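Chain length determinant protein (Shigella flexneri, PDB 4ZM5) probably sets the modal length of lipopolysaccharide O-antigen chains, acting as a polysaccharide co-polymerase of the bacterial inner membrane. Local coordinates at residues 89-94 and 233-238; 144-149 and 194-199; 108-113 and 222-227; 55-60 and 69-74. The protein carries 1 engineered substitution. All coordinates share one frame; numbering follows the deposited sequence.

Interaction 1. Residues 89-94 and 233-238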
# COMPACT_ATOMS: atom_id res chain seq x y z
N GLN B 89 -9.79 23.91 -38.52
CA GLN B 89 -10.14 24.72 -39.69
C GLN B 89 -11.62 24.58 -40.06
O GLN B 89 -12.22 25.53 -40.58
CB GLN B 89 -9.25 24.35 -40.89
CG GLN B 89 -7.88 25.01 -40.88
CD GLN B 89 -7.14 24.77 -42.18
OE1 GLN B 89 -6.33 23.85 -42.29
NE2 GLN B 89 -7.41 25.60 -43.19
N THR B 90 -12.18 23.37 -39.84
CA THR B 90 -13.58 22.98 -40.11
C THR B 90 -14.15 22.41 -38.79
O THR B 90 -13.36 22.05 -37.92
CB THR B 90 -13.62 21.99 -41.31
OG1 THR B 90 -14.95 21.53 -41.53
CG2 THR B 90 -12.64 20.81 -41.16
N ALA B 91 -15.50 22.35 -38.61
CA ALA B 91 -16.11 21.82 -37.38
C ALA B 91 -15.81 20.33 -37.19
O ALA B 91 -15.46 19.91 -36.08
CB ALA B 91 -17.62 22.03 -37.39
N GLU B 92 -15.98 19.53 -38.26
CA GLU B 92 -15.76 18.09 -38.31
C GLU B 92 -14.30 17.77 -38.05
O GLU B 92 -14.02 16.76 -37.42
CB GLU B 92 -16.18 17.52 -39.69
CG GLU B 92 -17.68 17.48 -39.95
CD GLU B 92 -18.47 16.35 -39.31
OE1 GLU B 92 -17.86 15.37 -38.82
OE2 GLU B 92 -19.72 16.44 -39.32
N GLY B 93 -13.41 18.63 -38.57
CA GLY B 93 -11.97 18.50 -38.43
C GLY B 93 -11.50 18.73 -37.02
O GLY B 93 -10.72 17.93 -36.49
N ALA B 94 -11.99 19.84 -36.40
CA ALA B 94 -11.70 20.21 -35.01
C ALA B 94 -12.08 19.07 -34.06
O ALA B 94 -11.26 18.71 -33.21
CB ALA B 94 -12.46 21.48 -34.63
N PRO B 233 -15.70 15.00 -27.31
CA PRO B 233 -15.45 16.18 -28.17
C PRO B 233 -16.69 16.65 -28.93
O PRO B 233 -17.39 15.85 -29.57
CB PRO B 233 -14.35 15.72 -29.14
CG PRO B 233 -13.66 14.64 -28.41
CD PRO B 233 -14.71 13.93 -27.59
N THR B 234 -17.01 17.95 -28.77
CA THR B 234 -18.17 18.56 -29.40
C THR B 234 -17.96 18.82 -30.88
O THR B 234 -16.82 18.95 -31.33
CB THR B 234 -18.55 19.90 -28.75
OG1 THR B 234 -17.48 20.84 -28.87
CG2 THR B 234 -19.02 19.75 -27.32
N LEU B 235 -19.07 18.91 -31.61
CA LEU B 235 -19.11 19.32 -32.99
C LEU B 235 -19.58 20.79 -32.96
O LEU B 235 -20.76 21.02 -32.67
CB LEU B 235 -20.06 18.41 -33.81
CG LEU B 235 -20.14 18.67 -35.31
CD1 LEU B 235 -18.87 18.24 -36.01
CD2 LEU B 235 -21.30 17.94 -35.91
N PRO B 236 -18.66 21.79 -33.12
CA PRO B 236 -19.10 23.19 -33.03
C PRO B 236 -20.13 23.53 -34.13
O PRO B 236 -19.93 23.18 -35.30
CB PRO B 236 -17.80 24.00 -33.17
CG PRO B 236 -16.82 23.07 -33.77
CD PRO B 236 -17.21 21.69 -33.37
N ILE B 237 -21.25 24.15 -33.73
CA ILE B 237 -22.35 24.50 -34.61
C ILE B 237 -21.99 25.76 -35.42
O ILE B 237 -22.50 25.93 -36.53
CB ILE B 237 -23.66 24.64 -33.77
CG1 ILE B 237 -24.93 24.40 -34.60
CG2 ILE B 237 -23.73 25.95 -32.95
CD1 ILE B 237 -26.20 24.03 -33.78
N ARG B 238 -21.08 26.60 -34.90
CA ARG B 238 -20.64 27.83 -35.54
C ARG B 238 -19.17 28.14 -35.17
O ARG B 238 -18.64 27.59 -34.20
CB ARG B 238 -21.57 29.01 -35.18
CG ARG B 238 -21.46 29.51 -33.77
CD ARG B 238 -22.51 30.56 -33.43
NE ARG B 238 -23.89 30.05 -33.37
CZ ARG B 238 -24.41 29.34 -32.37
NH1 ARG B 238 -23.65 28.97 -31.34
NH2 ARG B 238 -25.67 28.93 -32.42

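Interaction 2. Residues 144-149 and 194-199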
# COMPACT_ATOMS: atom_id res chain seq x y z
N ASP B 144 17.37 -24.92 15.12
CA ASP B 144 18.77 -25.24 15.39
C ASP B 144 19.10 -25.11 16.86
O ASP B 144 19.78 -26.00 17.37
CB ASP B 144 19.72 -24.37 14.55
CG ASP B 144 19.78 -24.77 13.10
OD1 ASP B 144 19.11 -25.78 12.72
OD2 ASP B 144 20.49 -24.09 12.32
N LEU B 145 18.61 -24.05 17.54
CA LEU B 145 18.82 -23.86 18.98
C LEU B 145 18.23 -25.04 19.76
O LEU B 145 18.94 -25.65 20.56
CB LEU B 145 18.23 -22.53 19.46
CG LEU B 145 18.12 -22.31 20.96
CD1 LEU B 145 19.49 -22.17 21.62
CD2 LEU B 145 17.27 -21.11 21.27
N ARG B 146 16.98 -25.43 19.45
CA ARG B 146 16.28 -26.53 20.09
C ARG B 146 17.03 -27.84 19.91
O ARG B 146 17.16 -28.56 20.90
CB ARG B 146 14.83 -26.65 19.62
CG ARG B 146 13.93 -27.50 20.55
CD ARG B 146 14.25 -27.29 22.03
NE ARG B 146 13.15 -27.65 22.91
CZ ARG B 146 12.98 -27.18 24.14
NH1 ARG B 146 13.87 -26.33 24.66
NH2 ARG B 146 11.93 -27.54 24.86
N ILE B 147 17.57 -28.13 18.70
CA ILE B 147 18.35 -29.36 18.46
C ILE B 147 19.63 -29.34 19.32
O ILE B 147 19.91 -30.37 19.94
CB ILE B 147 18.65 -29.63 16.96
CG1 ILE B 147 17.34 -29.68 16.10
CG2 ILE B 147 19.50 -30.92 16.77
CD1 ILE B 147 16.21 -30.73 16.53
N ARG B 148 20.35 -28.19 19.42
CA ARG B 148 21.54 -28.06 20.27
C ARG B 148 21.18 -28.34 21.74
O ARG B 148 21.90 -29.10 22.40
CB ARG B 148 22.17 -26.65 20.12
CG ARG B 148 23.03 -26.51 18.87
CD ARG B 148 23.88 -25.23 18.82
NE ARG B 148 23.14 -24.00 19.14
CZ ARG B 148 22.53 -23.22 18.24
NH1 ARG B 148 22.54 -23.55 16.95
NH2 ARG B 148 21.88 -22.13 18.63
N GLN B 149 20.03 -27.79 22.21
CA GLN B 149 19.51 -28.00 23.57
C GLN B 149 19.21 -29.47 23.84
O GLN B 149 19.55 -29.96 24.92
CB GLN B 149 18.25 -27.15 23.80
CG GLN B 149 18.55 -25.66 23.77
CD GLN B 149 17.34 -24.79 24.09
OE1 GLN B 149 16.25 -24.97 23.58
NE2 GLN B 149 17.53 -23.79 24.93
N ALA B 194 16.12 -33.59 10.94
CA ALA B 194 15.82 -33.10 9.60
C ALA B 194 14.34 -33.00 9.34
O ALA B 194 13.92 -32.04 8.70
CB ALA B 194 16.47 -33.99 8.56
N THR B 195 13.54 -33.96 9.81
CA THR B 195 12.11 -33.96 9.51
C THR B 195 11.27 -33.22 10.57
O THR B 195 10.04 -33.17 10.43
CB THR B 195 11.62 -35.39 9.26
OG1 THR B 195 12.07 -36.24 10.31
CG2 THR B 195 12.07 -35.92 7.90
N ARG B 196 11.90 -32.58 11.55
CA ARG B 196 11.19 -31.79 12.56
C ARG B 196 10.64 -30.52 11.88
O ARG B 196 11.44 -29.77 11.31
CB ARG B 196 12.13 -31.44 13.72
CG ARG B 196 11.51 -30.57 14.79
CD ARG B 196 12.55 -30.31 15.85
NE ARG B 196 12.01 -29.59 17.00
CZ ARG B 196 11.85 -30.10 18.22
NH1 ARG B 196 12.16 -31.38 18.46
NH2 ARG B 196 11.35 -29.36 19.20
N PRO B 197 9.32 -30.26 11.86
CA PRO B 197 8.83 -29.09 11.13
C PRO B 197 9.28 -27.75 11.69
O PRO B 197 9.35 -27.56 12.91
CB PRO B 197 7.30 -29.21 11.24
CG PRO B 197 7.03 -30.60 11.60
CD PRO B 197 8.20 -31.06 12.40
N LEU B 198 9.51 -26.79 10.77
CA LEU B 198 9.79 -25.39 11.09
C LEU B 198 8.49 -24.73 11.54
O LEU B 198 7.43 -25.05 11.01
CB LEU B 198 10.39 -24.63 9.88
CG LEU B 198 11.78 -25.05 9.39
CD1 LEU B 198 12.16 -24.31 8.14
CD2 LEU B 198 12.83 -24.76 10.41
N VAL B 199 8.58 -23.85 12.54
CA VAL B 199 7.43 -23.13 13.07
C VAL B 199 7.57 -21.66 12.66
O VAL B 199 8.58 -21.01 12.99
CB VAL B 199 7.25 -23.32 14.60
CG1 VAL B 199 6.04 -22.55 15.12
CG2 VAL B 199 7.13 -24.79 14.97

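Interaction 3. Residues 108-113 and 222-227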
# COMPACT_ATOMS: atom_id res chain seq x y z
N LYS B 108 -0.54 6.14 -25.12
CA LYS B 108 0.74 6.36 -24.45
C LYS B 108 0.62 6.05 -22.94
O LYS B 108 1.51 5.41 -22.39
CB LYS B 108 1.23 7.81 -24.67
CG LYS B 108 2.61 8.09 -24.07
CD LYS B 108 3.19 9.44 -24.48
CE LYS B 108 4.53 9.72 -23.83
NZ LYS B 108 5.58 8.70 -24.13
N VAL B 109 -0.50 6.47 -22.32
CA VAL B 109 -0.79 6.30 -20.89
C VAL B 109 -1.02 4.82 -20.59
O VAL B 109 -0.49 4.33 -19.60
CB VAL B 109 -1.95 7.22 -20.43
CG1 VAL B 109 -2.38 6.94 -18.98
CG2 VAL B 109 -1.55 8.67 -20.57
N ASN B 110 -1.71 4.11 -21.49
CA ASN B 110 -1.93 2.67 -21.33
C ASN B 110 -0.58 1.92 -21.31
O ASN B 110 -0.39 1.00 -20.50
CB ASN B 110 -2.84 2.13 -22.43
CG ASN B 110 -3.42 0.77 -22.09
OD1 ASN B 110 -4.27 0.63 -21.21
ND2 ASN B 110 -2.97 -0.28 -22.79
N GLN B 111 0.39 2.36 -22.14
CA GLN B 111 1.72 1.77 -22.20
C GLN B 111 2.50 2.09 -20.93
O GLN B 111 3.15 1.19 -20.41
CB GLN B 111 2.49 2.24 -23.44
CG GLN B 111 1.99 1.63 -24.74
CD GLN B 111 3.07 1.63 -25.79
OE1 GLN B 111 3.83 0.67 -25.92
NE2 GLN B 111 3.15 2.70 -26.56
N GLU B 112 2.42 3.35 -20.43
CA GLU B 112 3.05 3.83 -19.20
C GLU B 112 2.56 3.02 -18.01
O GLU B 112 3.36 2.69 -17.13
CB GLU B 112 2.75 5.32 -18.96
CG GLU B 112 3.48 6.28 -19.89
CD GLU B 112 3.20 7.76 -19.71
OE1 GLU B 112 2.33 8.13 -18.90
OE2 GLU B 112 3.85 8.57 -20.42
N LEU B 113 1.25 2.68 -18.01
CA LEU B 113 0.57 1.91 -16.97
C LEU B 113 0.98 0.46 -16.99
O LEU B 113 1.05 -0.16 -15.93
CB LEU B 113 -0.95 2.02 -17.14
CG LEU B 113 -1.60 3.30 -16.65
CD1 LEU B 113 -3.05 3.37 -17.10
CD2 LEU B 113 -1.42 3.46 -15.15
N LEU B 222 -6.92 -6.72 -16.42
CA LEU B 222 -7.44 -5.47 -15.90
C LEU B 222 -7.76 -4.46 -17.01
O LEU B 222 -6.85 -3.96 -17.71
CB LEU B 222 -6.52 -4.83 -14.84
CG LEU B 222 -5.04 -5.20 -14.84
CD1 LEU B 222 -4.16 -3.98 -15.03
CD2 LEU B 222 -4.69 -5.90 -13.57
N ASP B 223 -9.07 -4.18 -17.15
CA ASP B 223 -9.62 -3.17 -18.05
C ASP B 223 -9.45 -1.84 -17.31
O ASP B 223 -10.25 -1.50 -16.43
CB ASP B 223 -11.10 -3.47 -18.42
CG ASP B 223 -11.79 -2.39 -19.24
OD1 ASP B 223 -11.24 -1.97 -20.28
OD2 ASP B 223 -12.91 -1.98 -18.86
N ILE B 224 -8.33 -1.16 -17.59
CA ILE B 224 -8.03 0.08 -16.88
C ILE B 224 -8.27 1.30 -17.75
O ILE B 224 -7.97 1.33 -18.94
CB ILE B 224 -6.64 0.08 -16.20
CG1 ILE B 224 -5.48 -0.06 -17.23
CG2 ILE B 224 -6.59 -1.02 -15.12
CD1 ILE B 224 -4.13 0.07 -16.64
N HIS B 225 -8.87 2.30 -17.11
CA HIS B 225 -9.28 3.60 -17.64
C HIS B 225 -8.53 4.68 -16.87
O HIS B 225 -8.48 4.62 -15.65
CB HIS B 225 -10.82 3.76 -17.51
CG HIS B 225 -11.62 2.59 -18.03
ND1 HIS B 225 -12.17 2.60 -19.31
CD2 HIS B 225 -11.91 1.40 -17.44
CE1 HIS B 225 -12.77 1.42 -19.45
NE2 HIS B 225 -12.65 0.67 -18.35
N ALA B 226 -7.87 5.60 -17.55
CA ALA B 226 -7.12 6.67 -16.86
C ALA B 226 -8.00 7.94 -16.72
O ALA B 226 -7.63 8.89 -16.03
CB ALA B 226 -5.83 6.97 -17.60
N TYR B 227 -9.18 7.93 -17.33
CA TYR B 227 -10.12 9.03 -17.28
C TYR B 227 -11.55 8.55 -17.54
O TYR B 227 -11.78 7.38 -17.83
CB TYR B 227 -9.74 10.14 -18.30
CG TYR B 227 -9.84 9.71 -19.75
CD1 TYR B 227 -8.83 8.96 -20.35
CD2 TYR B 227 -10.96 10.04 -20.51
CE1 TYR B 227 -8.94 8.54 -21.67
CE2 TYR B 227 -11.07 9.64 -21.84
CZ TYR B 227 -10.05 8.89 -22.42
OH TYR B 227 -10.13 8.48 -23.72

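Interaction 4. Residues 55-60 and 69-74. Engineered in segment 55-60: Pro57 (natural residue Ala).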
# COMPACT_ATOMS: atom_id res chain seq x y z
N ALA B 55 2.05 17.76 -22.84
CA ALA B 55 3.16 17.84 -23.79
C ALA B 55 2.67 18.34 -25.18
O ALA B 55 3.38 19.10 -25.86
CB ALA B 55 3.83 16.48 -23.91
N LEU B 56 1.44 17.94 -25.57
CA LEU B 56 0.80 18.26 -26.86
C LEU B 56 0.61 19.79 -27.05
O LEU B 56 1.07 20.27 -28.08
CB LEU B 56 -0.55 17.54 -27.05
CG LEU B 56 -0.70 16.00 -26.91
CD1 LEU B 56 -1.73 15.49 -27.84
CD2 LEU B 56 0.62 15.23 -27.06
N PRO B 57 0.06 20.59 -26.09
CA PRO B 57 -0.04 22.04 -26.31
C PRO B 57 1.30 22.67 -26.71
O PRO B 57 1.32 23.48 -27.63
CB PRO B 57 -0.52 22.56 -24.96
CG PRO B 57 -1.31 21.46 -24.39
CD PRO B 57 -0.54 20.23 -24.78
N GLU B 58 2.40 22.24 -26.07
CA GLU B 58 3.76 22.71 -26.33
C GLU B 58 4.30 22.26 -27.68
O GLU B 58 4.88 23.09 -28.40
CB GLU B 58 4.72 22.24 -25.23
CG GLU B 58 4.45 22.86 -23.87
CD GLU B 58 4.80 24.32 -23.67
OE1 GLU B 58 5.44 24.93 -24.56
OE2 GLU B 58 4.47 24.85 -22.59
N THR B 59 4.15 20.96 -28.01
CA THR B 59 4.63 20.36 -29.26
C THR B 59 3.86 20.90 -30.48
O THR B 59 4.46 21.19 -31.52
CB THR B 59 4.53 18.83 -29.13
OG1 THR B 59 5.49 18.40 -28.17
CG2 THR B 59 4.73 18.10 -30.42
N LEU B 60 2.53 21.03 -30.36
CA LEU B 60 1.68 21.52 -31.45
C LEU B 60 1.95 23.00 -31.77
O LEU B 60 1.77 23.41 -32.92
CB LEU B 60 0.19 21.30 -31.13
CG LEU B 60 -0.30 19.84 -31.16
CD1 LEU B 60 -1.77 19.76 -30.91
CD2 LEU B 60 -0.02 19.20 -32.49
N LEU B 69 -3.99 23.74 -28.97
CA LEU B 69 -4.59 22.71 -28.12
C LEU B 69 -4.43 23.15 -26.68
O LEU B 69 -3.34 23.56 -26.27
CB LEU B 69 -4.00 21.33 -28.37
CG LEU B 69 -4.72 20.21 -27.66
CD1 LEU B 69 -5.30 19.24 -28.64
CD2 LEU B 69 -3.79 19.52 -26.71
N THR B 70 -5.53 23.05 -25.92
CA THR B 70 -5.61 23.54 -24.56
C THR B 70 -6.08 22.46 -23.60
O THR B 70 -6.92 21.62 -23.95
CB THR B 70 -6.57 24.73 -24.53
OG1 THR B 70 -6.41 25.52 -25.71
CG2 THR B 70 -6.35 25.61 -23.34
N ILE B 71 -5.53 22.50 -22.38
CA ILE B 71 -5.88 21.66 -21.23
C ILE B 71 -5.90 22.60 -20.00
O ILE B 71 -4.87 23.17 -19.61
CB ILE B 71 -5.05 20.35 -21.05
CG1 ILE B 71 -5.59 19.51 -19.84
CG2 ILE B 71 -3.54 20.59 -21.01
CD1 ILE B 71 -5.30 18.01 -19.86
N GLU B 72 -7.10 22.83 -19.47
CA GLU B 72 -7.34 23.72 -18.34
C GLU B 72 -8.37 23.13 -17.40
O GLU B 72 -9.26 22.40 -17.86
CB GLU B 72 -7.89 25.05 -18.87
CG GLU B 72 -6.89 25.95 -19.57
CD GLU B 72 -7.51 27.27 -19.97
OE1 GLU B 72 -8.23 27.28 -21.00
OE2 GLU B 72 -7.40 28.25 -19.20
N PRO B 73 -8.37 23.50 -16.09
CA PRO B 73 -9.50 23.07 -15.24
C PRO B 73 -10.81 23.71 -15.75
O PRO B 73 -10.79 24.86 -16.19
CB PRO B 73 -9.09 23.56 -13.84
CG PRO B 73 -8.13 24.65 -14.07
CD PRO B 73 -7.42 24.36 -15.35
N SER B 74 -11.92 22.95 -15.78
CA SER B 74 -13.24 23.42 -16.26
C SER B 74 -13.81 24.52 -15.37
O SER B 74 -14.41 25.46 -15.88
CB SER B 74 -14.23 22.26 -16.36
OG SER B 74 -13.62 21.15 -16.98
O HOH W 1 -0.91 24.17 -28.80

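Interaction 1. Residues 89-94 and 233-238
The methyl of Ala91 lies over the ring of Pro236: Ala91 CB is 3.9 Å from Pro236 CG and also rests against the carbonyl of the same proline, 3.3 Å from Pro236 O. The neighbouring ring carbon Pro236 CD turns to the helix backbone, 3.7 Å from Ala91 O. The proline thus sits against the first turn of the helix, touching methyl and carbonyl of a single residue. Leu235 comes to the same turn from one side. With CG anti to the backbone N (chi1 -176°), its branch reaches out to the helix although its CB does not point there, and Leu235 CD1 lies 3.8 Å from Ala91 O. The same methyl touches Glu92, whose stem bends at chi2 (-78°) and brings the carboxylate back to the leucine; Glu92 CD is 3.8 Å from Leu235 CD1. These two side chains run at a slant to each other, and their contact is van der Waals, a carboxylate beside methyls at the surface. Across the two segments the contact rests on such apposition alone, whereas polar bonds to other parts fix the 233-238 loop. Thr234 bonds Thr9 and Ser8 of strand 6-13, and Asn62 of the second subunit bonds Leu235 O and Ile237 N. Ala91 and Pro236 both also touch Trp6, so the contact closes the corner where the start of helix 91-159, strand 6-13 and the C-terminal loop following strand 228-229 come together, with the second subunit alongside that loop.

Interaction 2. Residues 144-149 and 194-199
Arg146 and Arg196 meet through carbon and nitrogen: Arg146 CG lies 3.5 Å from Arg196 NH2. Beside this pair, Ile147 CD1 touches the stem of Arg196 at CD, 3.7 Å away, the two side chains running opposite ways. Arg196 is stretched from CG to NE, which carries its head from the loop to the helix; a bend at chi2 (38°) takes the Arg146 head toward Gln149 and leaves its CG facing Arg196 NH2. The guanidinium planes stand 69° apart, and Arg196 NH2 approaches the Arg146 group at its edge, 4.5 Å from Arg146 NE. Asp176 of the second subunit probably makes this closeness tolerable: its OD2 forms a salt bridge with Arg146 NE and its OD1 another with Arg196 NH2. Farther out, the Arg146 head is held from two more directions. Its NH1 donates to Gln149 OE1 at 2.9 Å and a fairly straight 159°, while NH2 bonds Val173 O. Lys143 NZ binds Arg196 O and so helps to place the loop. The two arginines, from a long helix and an adjoining loop, touch without bonding each other and share one carboxylate of the second subunit, an intersubunit charge cluster in the helical part of the assembly.

Interaction 3. Residues 108-113 and 222-227
Ile224 points its CB at the helix and touches it mainly with its far end. With chi1 at 62°, CG1 sits between the backbone N and the carbonyl carbon, while CG2 lies anti to that carbon. CG1 passes the amide of Asn110, where Asn110 OD1 is 4.2 Å from Ile224 CG1, a loose contact at the margin. From there the chain runs on extended (chi2 174°) to CD1, which does most of the touching. This methyl lies against the side of Leu113, with Ile224 CD1 3.8 Å from Leu113 CB and 3.5 Å from Leu113 CD1, so it meets both the root and one branch of the leucine as the two side chains lie alongside, running opposite ways. Ala226 CB meets Val109 CG1 at 3.7 Å, one turn of helix before Leu113. Between Ile224 and Ala226, His225 points away, and its NE2 donates to Asp223 OD2 at 2.7 Å, coming from above the carboxylate plane; the aspartate is poorly ordered, so the details of this bond are uncertain. Ile224 and His225 are extended and point to alternate sides, and the chain bends at Ala226, whose CB also faces the helix. Tyr23 touches both Ile224 and Leu113, and Phe219 touches both Ile224 and Asn110, while Ala52 of helix 38-53 lies on Val109. The contact belongs to an apolar core between the long helix 91-159, helices 17-31 and 38-53, and the loop leading into strand 228-229, in a domain that combines helices with an antiparallel sheet.

Interaction 4. Residues 55-60 and 69-74
Leu69 spreads its side chain across one face of helix 55-61 and meets three of its residues. CG is anti to the backbone N (chi1 -172°), and chi2, at 118°, lies off the usual staggered positions. With this shape Leu69 CD2 fits against the first turn, 3.8 Å both from Leu56 CB and from Pro57 CD. The root of the side chain serves the next turn: Leu69 CB touches Leu60 CD1 at 3.7 Å. Leu56 and Leu60 have the same first torsion, with CG anti to the carbonyl carbon and beside the backbone N, but differ in use. Leu56 offers its CB to the strand, whereas Leu60 offers the end of one branch. Pro57, engineered here in place of the natural alanine, adds a rigid ring beside the strand. Pro57 CB lies 3.3 Å from Leu69 O, and Pro57 CG, at the ring tip, reaches Ile71 CG2 at 4.1 Å. The Pro57 ring lies at an angle across the Leu69 side chain. A water joins the two backbones, donating to Pro57 O at 2.6 Å and accepting from Leu69 N at 3.1 Å, so both polar groups are served. The axes of helix 55-60 and strand 69-73 run roughly antiparallel, at 152°. Tyr101 of helix 91-159 packs on Leu56, Leu60 and Leu69, and Phe53 of helix 38-53 on Leu69 and Ile71. Strand 68-73, paired with strand 82-88 at the edge of the chain's sheet, thus packs helix 55-61 through Leu69 and Ile71, and Met231 of the third subunit packs on the helix at Ala55, Glu58 and Thr59.

In the fold
Interactions 1, 2 and 3 all use helix 91-159, at its start, far along it and in between. Interaction 4 precedes them in the chain, joining helix 55-61 to strand 68-73; interaction 3 then falls within the span of interaction 1, and interaction 2 within that of interaction 3. Centres of interactions 1, 3 and 4 lie about 18 to 27 Å apart, around the sheet end of the molecule, whereas interaction 2 is about 77 Å from interaction 1, on the other side of the chain's centre. The long helix therefore links a compact region of helices and sheet to a distant helical end, and interactions 1 and 2 both border the second subunit.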